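Local coordinates for uncharacterized protein (Ruminococcus gnavus, PDB 4QAN) that is of unknown function but has a cystatin-like fold, belongs to the NTF2-like superfamily as a divergent member, and can bind magnesium, at residues E7-T12 with F211-I216; A37-N41 with V200-Q204; L68-L73 with A280-G284; K323-G327 with A356-S360. Where two conformers were deposited one is given. Numbering follows the deposited sequence.

Interaction 1 (E7-T12 with F211-I216)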
loop_
_atom_site.group_PDB
_atom_site.type_symbol
_atom_site.label_atom_id
_atom_site.label_comp_id
_atom_site.label_asym_id
_atom_site.label_seq_id
_atom_site.Cartn_x
_atom_site.Cartn_y
_atom_site.Cartn_z
ATOM N N GLU A 7 -1.919 -11.257 16.054
ATOM C CA GLU A 7 -1.060 -10.890 17.201
ATOM C C GLU A 7 0.216 -10.105 16.838
ATOM O O GLU A 7 1.030 -9.784 17.710
ATOM C CB GLU A 7 -0.722 -12.137 18.046
ATOM C CG GLU A 7 -0.030 -13.283 17.312
ATOM C CD GLU A 7 -0.168 -14.609 18.039
ATOM O OE1 GLU A 7 -0.143 -14.622 19.288
ATOM O OE2 GLU A 7 -0.303 -15.646 17.363
ATOM N N VAL A 8 0.385 -9.798 15.556
ATOM C CA VAL A 8 1.502 -8.978 15.101
ATOM C C VAL A 8 1.042 -7.552 14.795
ATOM O O VAL A 8 1.746 -6.798 14.137
ATOM C CB VAL A 8 2.221 -9.619 13.891
ATOM C CG1 VAL A 8 2.721 -11.007 14.262
ATOM C CG2 VAL A 8 1.326 -9.699 12.661
ATOM N N LEU A 9 -0.131 -7.190 15.316
ATOM C CA LEU A 9 -0.717 -5.876 15.122
ATOM C C LEU A 9 -0.485 -4.936 16.297
ATOM O O LEU A 9 -0.674 -5.297 17.456
ATOM C CB LEU A 9 -2.229 -5.988 14.893
ATOM C CG LEU A 9 -2.693 -6.674 13.607
ATOM C CD1 LEU A 9 -4.176 -6.393 13.389
ATOM C CD2 LEU A 9 -1.880 -6.213 12.397
ATOM N N ASN A 10 -0.099 -3.708 15.964
ATOM C CA ASN A 10 0.006 -2.630 16.919
ATOM C C ASN A 10 -1.338 -1.933 16.909
ATOM O O ASN A 10 -1.643 -1.158 15.996
ATOM C CB ASN A 10 1.126 -1.679 16.498
ATOM C CG ASN A 10 1.355 -0.555 17.486
ATOM O OD1 ASN A 10 0.590 -0.371 18.424
ATOM N ND2 ASN A 10 2.416 0.222 17.261
ATOM N N VAL A 11 -2.160 -2.245 17.902
ATOM C CA VAL A 11 -3.438 -1.570 18.055
ATOM C C VAL A 11 -3.103 -0.232 18.706
ATOM O O VAL A 11 -3.058 -0.113 19.926
ATOM C CB VAL A 11 -4.446 -2.377 18.904
ATOM C CG1 VAL A 11 -5.832 -1.732 18.839
ATOM C CG2 VAL A 11 -4.526 -3.819 18.420
ATOM N N THR A 12 -2.826 0.763 17.872
ATOM C CA THR A 12 -2.366 2.069 18.341
ATOM C C THR A 12 -3.473 2.750 19.138
ATOM O O THR A 12 -4.623 2.318 19.080
ATOM C CB THR A 12 -1.983 2.979 17.160
ATOM O OG1 THR A 12 -3.149 3.284 16.392
ATOM C CG2 THR A 12 -0.962 2.323 16.259
ATOM N N PHE A 211 -3.938 -1.034 9.261
ATOM C CA PHE A 211 -3.190 -1.681 10.319
ATOM C C PHE A 211 -1.753 -1.172 10.349
ATOM O O PHE A 211 -1.222 -0.715 9.326
ATOM C CB PHE A 211 -3.206 -3.202 10.117
ATOM C CG PHE A 211 -2.386 -3.658 8.952
ATOM C CD1 PHE A 211 -2.940 -3.742 7.690
ATOM C CD2 PHE A 211 -1.051 -3.981 9.115
ATOM C CE1 PHE A 211 -2.176 -4.148 6.609
ATOM C CE2 PHE A 211 -0.290 -4.396 8.046
ATOM C CZ PHE A 211 -0.852 -4.469 6.783
ATOM N N GLN A 212 -1.161 -1.238 11.544
ATOM C CA GLN A 212 0.257 -0.937 11.761
ATOM C C GLN A 212 0.858 -2.205 12.408
ATOM O O GLN A 212 0.470 -2.590 13.506
ATOM C CB GLN A 212 0.429 0.323 12.657
ATOM C CG GLN A 212 1.806 1.007 12.565
ATOM C CD GLN A 212 1.891 2.366 13.279
ATOM O OE1 GLN A 212 1.192 3.317 12.927
ATOM N NE2 GLN A 212 2.771 2.462 14.278
ATOM N N ALA A 213 1.771 -2.871 11.708
ATOM C CA ALA A 213 2.371 -4.088 12.245
ATOM C C ALA A 213 3.332 -3.700 13.374
ATOM O O ALA A 213 3.835 -2.575 13.392
ATOM C CB ALA A 213 3.090 -4.843 11.150
HETATM N N MSE A 214 3.518 -4.610 14.328
HETATM C CA MSE A 214 4.474 -4.404 15.407
HETATM C C MSE A 214 5.787 -5.023 15.019
HETATM O O MSE A 214 5.835 -5.880 14.152
HETATM C CB MSE A 214 3.956 -5.031 16.691
HETATM C CG MSE A 214 4.119 -6.543 16.707
HETATM SE SE MSE A 214 3.429 -7.224 18.414
HETATM C CE MSE A 214 4.112 -9.059 18.176
ATOM N N PRO A 215 6.889 -4.594 15.659
ATOM C CA PRO A 215 8.144 -5.288 15.388
ATOM C C PRO A 215 8.118 -6.744 15.871
ATOM O O PRO A 215 7.622 -7.013 16.955
ATOM C CB PRO A 215 9.162 -4.490 16.210
ATOM C CG PRO A 215 8.573 -3.134 16.283
ATOM C CD PRO A 215 7.112 -3.400 16.488
ATOM N N ILE A 216 8.603 -7.673 15.049
ATOM C CA ILE A 216 8.959 -9.014 15.529
ATOM C C ILE A 216 10.347 -9.356 15.018
ATOM O O ILE A 216 10.768 -8.870 13.964
ATOM C CB ILE A 216 7.966 -10.121 15.103
ATOM C CG1 ILE A 216 7.913 -10.260 13.588
ATOM C CG2 ILE A 216 6.575 -9.852 15.669
ATOM C CD1 ILE A 216 6.979 -11.364 13.128
HETATM O O HOH W 1 -2.823 -2.378 13.612
HETATM O O HOH W 2 4.412 -0.351 15.190
#

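Interaction 2 (A37-N41 with V200-Q204)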
loop_
_atom_site.group_PDB
_atom_site.type_symbol
_atom_site.label_atom_id
_atom_site.label_comp_id
_atom_site.label_asym_id
_atom_site.label_seq_id
_atom_site.Cartn_x
_atom_site.Cartn_y
_atom_site.Cartn_z
ATOM N N ALA A 37 -11.649 15.904 8.616
ATOM C CA ALA A 37 -10.398 15.237 8.951
ATOM C C ALA A 37 -9.228 16.140 8.600
ATOM O O ALA A 37 -8.356 16.367 9.435
ATOM C CB ALA A 37 -10.280 13.913 8.220
ATOM N N LEU A 38 -9.235 16.658 7.369
ATOM C CA LEU A 38 -8.189 17.563 6.893
ATOM C C LEU A 38 -8.130 18.828 7.730
ATOM O O LEU A 38 -7.053 19.319 8.043
ATOM C CB LEU A 38 -8.413 17.931 5.426
ATOM C CG LEU A 38 -8.177 16.791 4.431
ATOM C CD1 LEU A 38 -8.981 16.986 3.160
ATOM C CD2 LEU A 38 -6.699 16.646 4.094
ATOM N N LYS A 39 -9.291 19.354 8.088
ATOM C CA LYS A 39 -9.355 20.554 8.917
ATOM C C LYS A 39 -8.674 20.324 10.264
ATOM O O LYS A 39 -7.957 21.197 10.754
ATOM C CB LYS A 39 -10.812 20.963 9.139
ATOM C CG LYS A 39 -11.004 22.289 9.855
ATOM C CD LYS A 39 -12.484 22.539 10.102
ATOM C CE LYS A 39 -12.734 23.894 10.728
ATOM N NZ LYS A 39 -12.258 24.985 9.836
ATOM N N LYS A 40 -8.902 19.143 10.846
ATOM C CA LYS A 40 -8.385 18.801 12.170
ATOM C C LYS A 40 -7.032 18.121 12.089
ATOM O O LYS A 40 -6.549 17.591 13.086
ATOM C CB LYS A 40 -9.350 17.863 12.894
ATOM C CG LYS A 40 -10.760 18.384 13.029
ATOM C CD LYS A 40 -11.679 17.277 13.514
ATOM C CE LYS A 40 -12.908 17.834 14.201
ATOM N NZ LYS A 40 -13.970 18.223 13.226
ATOM N N ASN A 41 -6.424 18.115 10.906
ATOM C CA ASN A 41 -5.162 17.417 10.689
ATOM C C ASN A 41 -5.148 16.032 11.382
ATOM O O ASN A 41 -4.176 15.657 12.030
ATOM C CB ASN A 41 -3.997 18.300 11.159
ATOM C CG ASN A 41 -2.631 17.748 10.759
ATOM O OD1 ASN A 41 -2.491 16.978 9.799
ATOM N ND2 ASN A 41 -1.610 18.136 11.507
ATOM N N VAL A 200 -22.211 20.735 7.770
ATOM C CA VAL A 200 -21.857 20.186 9.081
ATOM C C VAL A 200 -20.619 19.303 8.960
ATOM O O VAL A 200 -20.694 18.183 8.452
ATOM C CB VAL A 200 -23.027 19.366 9.675
ATOM C CG1 VAL A 200 -22.577 18.520 10.865
ATOM C CG2 VAL A 200 -24.174 20.301 10.065
ATOM N N LEU A 201 -19.486 19.820 9.428
ATOM C CA LEU A 201 -18.244 19.050 9.508
ATOM C C LEU A 201 -18.289 18.124 10.730
ATOM O O LEU A 201 -18.175 18.599 11.857
ATOM C CB LEU A 201 -17.055 19.997 9.638
ATOM C CG LEU A 201 -16.704 20.811 8.393
ATOM C CD1 LEU A 201 -15.804 21.977 8.768
ATOM C CD2 LEU A 201 -16.034 19.934 7.342
ATOM N N PRO A 202 -18.433 16.801 10.519
ATOM C CA PRO A 202 -18.575 15.925 11.683
ATOM C C PRO A 202 -17.294 15.772 12.499
ATOM O O PRO A 202 -16.202 16.166 12.055
ATOM C CB PRO A 202 -18.929 14.572 11.055
ATOM C CG PRO A 202 -18.251 14.590 9.730
ATOM C CD PRO A 202 -18.249 16.029 9.273
ATOM N N ASN A 203 -17.442 15.215 13.697
ATOM C CA ASN A 203 -16.308 14.624 14.400
ATOM C C ASN A 203 -16.709 13.469 15.292
ATOM O O ASN A 203 -16.586 13.524 16.513
ATOM C CB ASN A 203 -15.507 15.660 15.168
ATOM C CG ASN A 203 -16.372 16.597 15.952
ATOM O OD1 ASN A 203 -17.519 16.288 16.276
ATOM N ND2 ASN A 203 -15.833 17.765 16.249
ATOM N N GLN A 204 -17.234 12.439 14.643
ATOM C CA GLN A 204 -17.089 11.074 15.108
ATOM C C GLN A 204 -16.076 10.486 14.135
ATOM O O GLN A 204 -15.710 11.132 13.156
ATOM C CB GLN A 204 -18.387 10.274 14.997
ATOM C CG GLN A 204 -19.691 11.041 15.223
ATOM C CD GLN A 204 -19.911 11.402 16.673
ATOM O OE1 GLN A 204 -19.017 11.941 17.328
ATOM N NE2 GLN A 204 -21.112 11.112 17.189
#

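Interaction 3 (L68-L73 with A280-G284)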
loop_
_atom_site.group_PDB
_atom_site.type_symbol
_atom_site.label_atom_id
_atom_site.label_comp_id
_atom_site.label_asym_id
_atom_site.label_seq_id
_atom_site.Cartn_x
_atom_site.Cartn_y
_atom_site.Cartn_z
ATOM N N LEU A 68 -4.994 2.981 -17.031
ATOM C CA LEU A 68 -3.662 3.478 -16.656
ATOM C C LEU A 68 -2.525 2.778 -17.408
ATOM O O LEU A 68 -1.636 2.188 -16.790
ATOM C CB LEU A 68 -3.454 3.304 -15.150
ATOM C CG LEU A 68 -4.592 3.756 -14.234
ATOM C CD1 LEU A 68 -4.342 3.285 -12.811
ATOM C CD2 LEU A 68 -4.756 5.264 -14.277
ATOM N N PRO A 69 -2.522 2.866 -18.746
ATOM C CA PRO A 69 -1.618 2.035 -19.563
ATOM C C PRO A 69 -0.115 2.312 -19.375
ATOM O O PRO A 69 0.707 1.430 -19.638
ATOM C CB PRO A 69 -2.055 2.355 -20.993
ATOM C CG PRO A 69 -2.595 3.747 -20.908
ATOM C CD PRO A 69 -3.268 3.838 -19.565
ATOM N N GLY A 70 0.225 3.521 -18.925
ATOM C CA GLY A 70 1.611 3.914 -18.658
ATOM C C GLY A 70 2.146 3.480 -17.302
ATOM O O GLY A 70 3.328 3.647 -17.022
HETATM N N MSE A 71 1.274 2.934 -16.456
HETATM C CA MSE A 71 1.670 2.368 -15.164
HETATM C C MSE A 71 2.444 1.126 -15.500
HETATM O O MSE A 71 2.071 0.391 -16.418
HETATM C CB MSE A 71 0.398 1.991 -14.379
HETATM C CG MSE A 71 0.261 2.468 -12.939
HETATM SE SE MSE A 71 0.244 4.435 -12.804
HETATM C CE MSE A 71 1.301 4.512 -11.138
ATOM N N GLN A 72 3.545 0.877 -14.805
ATOM C CA GLN A 72 4.106 -0.467 -14.844
ATOM C C GLN A 72 3.580 -1.205 -13.627
ATOM O O GLN A 72 3.191 -0.590 -12.637
ATOM C CB GLN A 72 5.631 -0.496 -14.971
ATOM C CG GLN A 72 6.421 0.092 -13.822
ATOM C CD GLN A 72 7.919 0.001 -14.071
ATOM O OE1 GLN A 72 8.360 -0.287 -15.187
ATOM N NE2 GLN A 72 8.711 0.245 -13.028
ATOM N N LEU A 73 3.525 -2.524 -13.747
ATOM C CA LEU A 73 2.820 -3.387 -12.802
ATOM C C LEU A 73 3.310 -3.251 -11.358
ATOM O O LEU A 73 2.493 -3.155 -10.452
ATOM C CB LEU A 73 2.910 -4.847 -13.281
ATOM C CG LEU A 73 2.087 -5.869 -12.508
ATOM C CD1 LEU A 73 0.607 -5.567 -12.661
ATOM C CD2 LEU A 73 2.394 -7.266 -12.998
ATOM N N ALA A 280 6.684 -6.627 -15.996
ATOM C CA ALA A 280 5.494 -6.575 -16.846
ATOM C C ALA A 280 5.020 -5.137 -17.089
ATOM O O ALA A 280 5.011 -4.307 -16.167
ATOM C CB ALA A 280 4.366 -7.392 -16.222
ATOM N N ARG A 281 4.633 -4.859 -18.328
ATOM C CA ARG A 281 4.033 -3.571 -18.717
ATOM C C ARG A 281 2.541 -3.731 -19.012
ATOM O O ARG A 281 2.106 -4.793 -19.448
ATOM C CB ARG A 281 4.728 -3.021 -19.957
ATOM C CG ARG A 281 5.863 -2.065 -19.655
ATOM C CD ARG A 281 7.012 -2.739 -18.940
ATOM N NE ARG A 281 8.159 -1.845 -18.868
ATOM C CZ ARG A 281 9.305 -2.133 -18.256
ATOM N NH1 ARG A 281 9.473 -3.298 -17.642
ATOM N NH2 ARG A 281 10.288 -1.243 -18.252
ATOM N N LEU A 282 1.764 -2.675 -18.789
ATOM C CA LEU A 282 0.321 -2.715 -19.059
ATOM C C LEU A 282 -0.086 -2.109 -20.398
ATOM O O LEU A 282 -1.252 -2.202 -20.782
ATOM C CB LEU A 282 -0.448 -1.998 -17.951
ATOM C CG LEU A 282 -0.189 -2.503 -16.536
ATOM C CD1 LEU A 282 -0.976 -1.665 -15.550
ATOM C CD2 LEU A 282 -0.542 -3.977 -16.395
ATOM N N TYR A 283 0.844 -1.486 -21.113
ATOM C CA TYR A 283 0.484 -0.827 -22.372
ATOM C C TYR A 283 0.415 -1.809 -23.526
ATOM O O TYR A 283 1.105 -2.838 -23.528
ATOM C CB TYR A 283 1.427 0.328 -22.720
ATOM C CG TYR A 283 2.899 -0.003 -22.876
ATOM C CD1 TYR A 283 3.377 -0.724 -23.976
ATOM C CD2 TYR A 283 3.828 0.450 -21.949
ATOM C CE1 TYR A 283 4.736 -0.994 -24.135
ATOM C CE2 TYR A 283 5.188 0.185 -22.098
ATOM C CZ TYR A 283 5.637 -0.536 -23.191
ATOM O OH TYR A 283 6.980 -0.801 -23.341
ATOM N N GLY A 284 -0.429 -1.474 -24.499
ATOM C CA GLY A 284 -0.557 -2.248 -25.727
ATOM C C GLY A 284 -0.862 -3.705 -25.474
ATOM O O GLY A 284 -0.282 -4.588 -26.110
#

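Interaction 4 (K323-G327 with A356-S360)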
loop_
_atom_site.group_PDB
_atom_site.type_symbol
_atom_site.label_atom_id
_atom_site.label_comp_id
_atom_site.label_asym_id
_atom_site.label_seq_id
_atom_site.Cartn_x
_atom_site.Cartn_y
_atom_site.Cartn_z
ATOM N N LYS A 323 24.055 -6.516 8.872
ATOM C CA LYS A 323 24.685 -7.587 8.118
ATOM C C LYS A 323 23.918 -7.967 6.856
ATOM O O LYS A 323 22.685 -8.006 6.844
ATOM C CB LYS A 323 24.859 -8.807 9.012
ATOM C CG LYS A 323 25.738 -8.512 10.213
ATOM C CD LYS A 323 26.163 -9.763 10.957
ATOM C CE LYS A 323 27.078 -9.395 12.118
ATOM N NZ LYS A 323 28.420 -8.907 11.680
ATOM N N GLN A 324 24.661 -8.250 5.790
ATOM C CA GLN A 324 24.063 -8.669 4.532
ATOM C C GLN A 324 24.127 -10.183 4.358
ATOM O O GLN A 324 25.142 -10.830 4.650
ATOM C CB GLN A 324 24.751 -7.988 3.359
ATOM C CG GLN A 324 24.370 -6.535 3.207
ATOM C CD GLN A 324 25.143 -5.860 2.093
ATOM O OE1 GLN A 324 25.025 -6.229 0.926
ATOM N NE2 GLN A 324 25.928 -4.864 2.449
ATOM N N TYR A 325 23.025 -10.732 3.869
ATOM C CA TYR A 325 22.879 -12.158 3.712
ATOM C C TYR A 325 22.248 -12.424 2.353
ATOM O O TYR A 325 21.445 -11.620 1.877
ATOM C CB TYR A 325 21.995 -12.717 4.850
ATOM C CG TYR A 325 22.755 -12.965 6.136
ATOM C CD1 TYR A 325 22.994 -11.934 7.053
ATOM C CD2 TYR A 325 23.255 -14.239 6.432
ATOM C CE1 TYR A 325 23.710 -12.165 8.218
ATOM C CE2 TYR A 325 23.965 -14.474 7.595
ATOM C CZ TYR A 325 24.194 -13.436 8.482
ATOM O OH TYR A 325 24.906 -13.694 9.637
ATOM N N ALA A 326 22.607 -13.557 1.746
ATOM C CA ALA A 326 21.982 -14.023 0.511
ATOM C C ALA A 326 21.026 -15.155 0.804
ATOM O O ALA A 326 21.327 -16.039 1.586
ATOM C CB ALA A 326 23.046 -14.486 -0.472
ATOM N N GLY A 327 19.854 -15.113 0.184
ATOM C CA GLY A 327 18.886 -16.207 0.245
ATOM C C GLY A 327 19.024 -17.034 -1.027
ATOM O O GLY A 327 19.068 -16.479 -2.127
ATOM N N ALA A 356 20.883 -6.493 -1.101
ATOM C CA ALA A 356 22.248 -6.684 -0.648
ATOM C C ALA A 356 23.180 -5.959 -1.613
ATOM O O ALA A 356 23.671 -6.552 -2.580
ATOM C CB ALA A 356 22.587 -8.156 -0.574
ATOM N N PRO A 357 23.447 -4.670 -1.336
ATOM C CA PRO A 357 24.275 -3.858 -2.206
ATOM C C PRO A 357 25.627 -4.507 -2.486
ATOM O O PRO A 357 26.177 -4.350 -3.577
ATOM C CB PRO A 357 24.480 -2.577 -1.409
ATOM C CG PRO A 357 23.339 -2.508 -0.482
ATOM C CD PRO A 357 22.934 -3.908 -0.184
ATOM N N ALA A 358 26.129 -5.257 -1.512
ATOM C CA ALA A 358 27.445 -5.891 -1.602
ATOM C C ALA A 358 27.561 -6.920 -2.740
ATOM O O ALA A 358 28.664 -7.233 -3.191
ATOM C CB ALA A 358 27.779 -6.531 -0.265
ATOM N N LEU A 359 26.430 -7.460 -3.173
ATOM C CA LEU A 359 26.357 -8.340 -4.339
ATOM C C LEU A 359 25.564 -7.696 -5.475
ATOM O O LEU A 359 25.096 -8.392 -6.377
ATOM C CB LEU A 359 25.681 -9.660 -3.956
ATOM C CG LEU A 359 26.429 -10.589 -2.993
ATOM C CD1 LEU A 359 25.572 -11.816 -2.714
ATOM C CD2 LEU A 359 27.786 -10.994 -3.540
ATOM N N SER A 360 25.420 -6.371 -5.421
ATOM C CA SER A 360 24.679 -5.595 -6.414
ATOM C C SER A 360 23.201 -5.987 -6.538
ATOM O O SER A 360 22.582 -5.757 -7.576
ATOM C CB SER A 360 25.370 -5.656 -7.783
ATOM O OG SER A 360 24.625 -4.925 -8.738
#

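Interaction 1 (E7-T12 with F211-I216)
Two backbone hydrogen bonds join these extended loops: Met-214 N donates to Val-8 O (2.8 Å, 169°) and Asn-10 N donates to Gln-212 O (2.8 Å, 159°). They lie on either side of the pair Leu-9 and Ala-213, whose CA atoms are 4.6 Å apart, and make it a single beta bridge, a ladder of one rung that does not grow into a sheet. Val-8 O also receives a CA-H...O contact from Ala-213 CA at 3.4 Å. Two waters extend the bridge. Water 1 donates to Asn-10 O and accepts from Gln-212 N, both at 2.9 Å; water 2 accepts from Asn-10 ND2 and donates to Ala-213 O, again both at 2.9 Å. Selenomethionine Met-214 CE approaches Glu-7 O to 3.2 Å. Apolar contacts are few, although 442 Å² is buried: Leu-9 CD2 meets Phe-211 CB at 4.0 Å, and Val-8 CG1 lies 4.3 Å from Ile-216 CG2. The inverse gamma turn centred on Val-11 then bends the chain, and Thr-12 OG1 is hydrogen-bonded to Thr-252 OG1. The Gln-212 amide reaches Ser-249 and Ser-253. The bridge joins the N-terminal loop to the segment leading to helix 221-234, with Val-8, Leu-9 and Ile-216 against helix 237-242 and Gln-212 against helix 254-275.

Interaction 2 (A37-N41 with V200-Q204)
A single long lysine side chain carries the polar part of this contact: Lys-40, the first residue after helix 27-39 to leave helical geometry, reaches outward so that its NZ donates to Pro-202 O at 3.3 Å. The same ammonium is also hydrogen-bonded to Ser-36 OG, one turn back, and Ser-36 OG in turn bonds to Pro-202 O, so lysine, serine and carbonyl form a small closed network. Beside it the methylene chain does apolar work, Lys-40 CE resting 3.5 Å from Asn-203 CB. Lys-39 behaves similarly: its aliphatic CD meets Leu-201 CD1 at 3.6 Å, while its NZ passes on to the backbone oxygens of Leu-115 and Glu-113. The helix ends in a Schellman motif, with Asn-41 at positive phi as the C-prime residue and Asn-41 N bonded to Leu-38 O at 3.2 Å. Only 177 Å² is buried in total, as befits a surface contact. The segment 200-204 belongs to the long connection between strand 187-188 and helix 221-234, and it runs past the C-terminal end of helix 27-39, where Leu-201 also touches Leu-35 and Ser-36; Leu-38 of that helix packs on Phe-102 and Ser-106 of helix 87-108.

Interaction 3 (L68-L73 with A280-G284)
Here a type I beta turn, Leu-68 to Met-71, follows helix 61-67 and packs with the residues after it against the loop between helices 254-275 and 287-296. Hydrophobic side chains, more than hydrogen bonds, hold the two loops together. Ala-280 opens segment 280-284: its O receives a weak hydrogen bond from Leu-73 N (3.4 Å, 170°), and its CB lies 3.8 Å from Leu-73 CD2. Arg-281 points its CA-to-CB bond away, yet its side chain bends back so that Gln-72 OE1 lies over one face of the guanidinium, 3.7 Å from Arg-281 CZ; the group's NH1 is hydrogen-bonded to Asp-279 O. Leu-282 is the centre of the contact, with 93 Å² covered. It points into the bend of 68-73, with Leu-282 CD1 4.1 Å from Met-71 CB, Leu-282 CD2 4.2 Å from Leu-73 CD1, and Leu-282 CG 3.7 Å from Met-71 O. Leu-293 of helix 287-296 also touches Leu-73, Ala-280 and Leu-282, while Ala-65 of helix 61-67 meets Leu-282, so the leucine fills a pocket between these helices. Tyr-283 is exposed, beside the turn. Tyr-283 CB is 4.4 Å from Pro-69 CB, and Pro-69 O sits at the edge of the tyrosine ring, near its plane. Pro-69 O is also 3.3 Å from Tyr-283 N, but the angle is too poor for a hydrogen bond.

Interaction 4 (K323-G327 with A356-S360)
Gln-324, on strand 322-331 of the curved sheet in the C-terminal part of this cystatin-like protein, dominates the contact with 85 Å² covered. Its side chain reaches from the strand to the loop after strand 349-353, where OE1 accepts a hydrogen bond from Ala-358 N (2.8 Å, 157°). That amide belongs to the short 3-10 segment 357-358, so the glutamine meets the backbone of a tight turn. Ala-356, with 33 Å² covered, lies at the start of the turn and points toward the strand, its CB 3.5 Å from Gln-324 OE1. The turn is closed by the backbone hydrogen bonds Leu-359 N to Ala-356 O (3.0 Å) and Ser-360 N to Pro-357 O (2.8 Å). Ser-360 is a Mg(2+) site residue, though no ion is bound to this chain, and it makes no contact with the strand. Ala-358, with 23 Å² covered, also directs its CA-to-CB bond toward the strand, and Ala-358 CB comes to 3.0 Å from Gln-324 OE1.

How the interactions relate
Interaction 2 is a surface contact, whereas interactions 1, 3 and 4 are partly buried. Interactions 1 and 2 use the same long connection between strand 187-188 and helix 221-234, and both bring N-terminal residues to it, though by backbone bridging in one and by lysine side chains in the other. Interaction 3, on the opposite side of the chain's centre from interaction 1, also joins sequence-distant halves but relies on leucine packing. Interaction 4 is the most local, with 28 residues between its segments, and ties a turn to a strand through one side-chain amide. None of the four touches another; interactions 2 and 4 lie farthest apart, their centres about 46 Å from each other.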